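Local coordinates for protein trypsin-like serine protease (PDB 5HMA) that promotes magnetite nucleation through direct transition-metal binding by its protease-like domain and activates the protease MamE, though it is probably not a protease itself, at residues A[36-41]-A[65-70]. Numbering follows the deposited sequence.
Sequences TTLHSV and VKTIPG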
ATOM      1  N   THR A  36       0.922   3.206  -3.807  1.00 50.45           N
ATOM      2  CA  THR A  36      -0.423   3.075  -3.276  1.00 43.26           C
ATOM      3  C   THR A  36      -1.316   2.525  -4.390  1.00 50.61           C
ATOM      4  O   THR A  36      -0.826   2.271  -5.494  1.00 55.65           O
ATOM      5  CB  THR A  36      -0.944   4.433  -2.728  1.00 45.76           C
ATOM      6  OG1 THR A  36      -2.171   4.221  -2.014  1.00 51.24           O
ATOM      7  CG2 THR A  36      -1.168   5.434  -3.865  1.00 36.18           C
ATOM      8  N   THR A  37      -2.602   2.306  -4.105  1.00 44.72           N
ATOM      9  CA  THR A  37      -3.537   1.784  -5.108  1.00 53.19           C
ATOM     10  C   THR A  37      -4.019   2.905  -6.018  1.00 50.05           C
ATOM     11  O   THR A  37      -4.353   3.990  -5.539  1.00 47.21           O
ATOM     12  CB  THR A  37      -4.759   1.105  -4.458  1.00 58.39           C
ATOM     13  OG1 THR A  37      -5.029   1.718  -3.185  1.00 52.69           O
ATOM     14  CG2 THR A  37      -4.511  -0.396  -4.269  1.00 56.80           C
ATOM     15  N   LEU A  38      -4.058   2.646  -7.322  1.00 51.66           N
ATOM     16  CA  LEU A  38      -4.411   3.678  -8.300  1.00 53.72           C
ATOM     17  C   LEU A  38      -5.848   4.201  -8.121  1.00 58.30           C
ATOM     18  O   LEU A  38      -6.065   5.413  -8.098  1.00 57.23           O
ATOM     19  CB  LEU A  38      -4.213   3.144  -9.725  1.00 53.14           C
ATOM     20  CG  LEU A  38      -4.544   4.117 -10.861  1.00 58.51           C
ATOM     21  CD1 LEU A  38      -3.795   5.424 -10.683  1.00 54.36           C
ATOM     22  CD2 LEU A  38      -4.226   3.511 -12.226  1.00 52.15           C
ATOM     23  N   HIS A  39      -6.825   3.305  -7.972  1.00 56.20           N
ATOM     24  CA  HIS A  39      -8.222   3.735  -7.821  1.00 56.57           C
ATOM     25  C   HIS A  39      -8.434   4.616  -6.582  1.00 62.86           C
ATOM     26  O   HIS A  39      -9.414   5.345  -6.502  1.00 57.05           O
ATOM     27  CB  HIS A  39      -9.167   2.525  -7.761  1.00 59.81           C
ATOM     28  CG  HIS A  39      -9.146   1.790  -6.452  1.00 66.90           C
ATOM     29  ND1 HIS A  39      -8.337   0.696  -6.220  1.00 68.75           N
ATOM     30  CD2 HIS A  39      -9.849   1.983  -5.310  1.00 65.41           C
ATOM     31  CE1 HIS A  39      -8.537   0.254  -4.992  1.00 64.51           C
ATOM     32  NE2 HIS A  39      -9.455   1.015  -4.419  1.00 60.49           N
ATOM     33  N   SER A  40      -7.514   4.564  -5.627  1.00 55.46           N
ATOM     34  CA  SER A  40      -7.651   5.360  -4.411  1.00 51.20           C
ATOM     35  C   SER A  40      -7.292   6.832  -4.624  1.00 54.24           C
ATOM     36  O   SER A  40      -7.733   7.698  -3.869  1.00 58.53           O
ATOM     37  CB  SER A  40      -6.773   4.784  -3.289  1.00 46.02           C
ATOM     38  OG  SER A  40      -7.123   3.449  -3.011  1.00 61.20           O
ATOM     39  N   VAL A  41      -6.484   7.123  -5.638  1.00 55.53           N
ATOM     40  CA  VAL A  41      -5.983   8.485  -5.797  1.00 55.64           C
ATOM     41  C   VAL A  41      -6.374   9.118  -7.128  1.00 60.29           C
ATOM     42  O   VAL A  41      -6.333  10.338  -7.259  1.00 59.44           O
ATOM     43  CB  VAL A  41      -4.454   8.528  -5.640  1.00 58.51           C
ATOM     44  CG1 VAL A  41      -4.066   8.116  -4.242  1.00 56.81           C
ATOM     45  CG2 VAL A  41      -3.781   7.634  -6.686  1.00 52.60           C
ATOM     46  N   VAL A  65       3.733  10.013 -10.036  1.00 65.73           N
ATOM     47  CA  VAL A  65       4.903   9.946 -10.911  1.00 66.26           C
ATOM     48  C   VAL A  65       4.609   9.022 -12.074  1.00 64.36           C
ATOM     49  O   VAL A  65       4.956   9.298 -13.220  1.00 66.15           O
ATOM     50  CB  VAL A  65       6.144   9.452 -10.151  1.00 67.80           C
ATOM     51  CG1 VAL A  65       7.316   9.246 -11.115  1.00 76.58           C
ATOM     52  CG2 VAL A  65       6.504  10.421  -9.075  1.00 66.88           C
ATOM     53  N   LYS A  66       3.970   7.907 -11.752  1.00 61.41           N
ATOM     54  CA  LYS A  66       3.690   6.880 -12.731  1.00 66.10           C
ATOM     55  C   LYS A  66       2.499   6.064 -12.271  1.00 65.43           C
ATOM     56  O   LYS A  66       2.396   5.707 -11.097  1.00 63.89           O
ATOM     57  CB  LYS A  66       4.916   5.982 -12.940  1.00 76.65           C
ATOM     58  CG  LYS A  66       4.625   4.741 -13.765  1.00 85.39           C
ATOM     59  CD  LYS A  66       5.772   4.407 -14.697  1.00 95.97           C
ATOM     60  CE  LYS A  66       5.382   3.301 -15.674  1.00103.22           C
ATOM     61  NZ  LYS A  66       6.455   3.026 -16.676  1.00102.17           N
ATOM     62  N   THR A  67       1.593   5.792 -13.202  1.00 63.67           N
ATOM     63  CA  THR A  67       0.465   4.904 -12.965  1.00 62.87           C
ATOM     64  C   THR A  67       0.819   3.503 -13.445  1.00 65.71           C
ATOM     65  O   THR A  67       1.519   3.344 -14.443  1.00 61.86           O
ATOM     66  CB  THR A  67      -0.808   5.375 -13.696  1.00 67.58           C
ATOM     67  OG1 THR A  67      -0.531   5.520 -15.093  1.00 68.67           O
ATOM     68  CG2 THR A  67      -1.295   6.702 -13.144  1.00 57.32           C
ATOM     69  N   ILE A  68       0.349   2.488 -12.727  1.00 59.56           N
ATOM     70  CA  ILE A  68       0.458   1.115 -13.202  1.00 63.13           C
ATOM     71  C   ILE A  68      -0.964   0.555 -13.275  1.00 67.21           C
ATOM     72  O   ILE A  68      -1.352  -0.277 -12.448  1.00 66.54           O
ATOM     73  CB  ILE A  68       1.376   0.279 -12.289  1.00 64.37           C
ATOM     74  CG1 ILE A  68       2.672   1.037 -12.007  1.00 64.16           C
ATOM     75  CG2 ILE A  68       1.695  -1.057 -12.916  1.00 55.58           C
ATOM     76  CD1 ILE A  68       3.611   0.304 -11.062  1.00 67.16           C
ATOM     77  N   PRO A  69      -1.755   1.033 -14.257  1.00 70.21           N
ATOM     78  CA  PRO A  69      -3.201   0.765 -14.312  1.00 64.40           C
ATOM     79  C   PRO A  69      -3.544  -0.723 -14.367  1.00 65.51           C
ATOM     80  O   PRO A  69      -4.526  -1.131 -13.750  1.00 73.82           O
ATOM     81  CB  PRO A  69      -3.642   1.469 -15.605  1.00 67.35           C
ATOM     82  CG  PRO A  69      -2.414   1.511 -16.452  1.00 63.09           C
ATOM     83  CD  PRO A  69      -1.290   1.750 -15.459  1.00 67.89           C
ATOM     84  N   GLY A  70      -2.742  -1.511 -15.083  1.00 56.63           N
ATOM     85  CA  GLY A  70      -2.967  -2.942 -15.208  1.00 58.66           C
ATOM     86  C   GLY A  70      -2.835  -3.723 -13.909  1.00 63.31           C
ATOM     87  O   GLY A  70      -3.158  -4.910 -13.859  1.00 66.92           O
TER
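Thr37 OG1 and Ser40 OG are hydrogen-bonded at 2.7 Å, on a turn whose Leu38 packs against Thr67 and Pro69. Two backbone bonds also hold this turn: Ser40 N to Thr37 O, and Val41 N to Leu38 O. The contact itself is small and apolar, and Leu38 carries its whole 36-41 side. CG of Leu38 is anti to the backbone N (chi1 180°); CD1 meets the Thr67 methyl, while CD2 leans mainly on Pro69. Leu38 CD1 lies 3.7 Å from Thr67 CG2. Leu38 CD2 lies 3.6 Å from Pro69 CA and also meets Pro69 CB. In Thr67, chi1 of 55° swings CG2 to the side of the backbone N, where it meets Leu38. Leu38 thus bridges the end of strand 58-68 and the 3-10 turn after it, at the protein surface. Strand 73-78 lies between strands 33-37 and 58-68 in the sheet, and Leu38 also packs on its Ala74. Past Pro69, His71 joins His186 in binding nickel. The fold is the N-terminal six-stranded barrel of a trypsin-like domain, and the hydrogen bond from His39 ND1 to Asp72 OD2 is consistent with the His-Asp part of a catalytic triad, retained in a pseudo-protease.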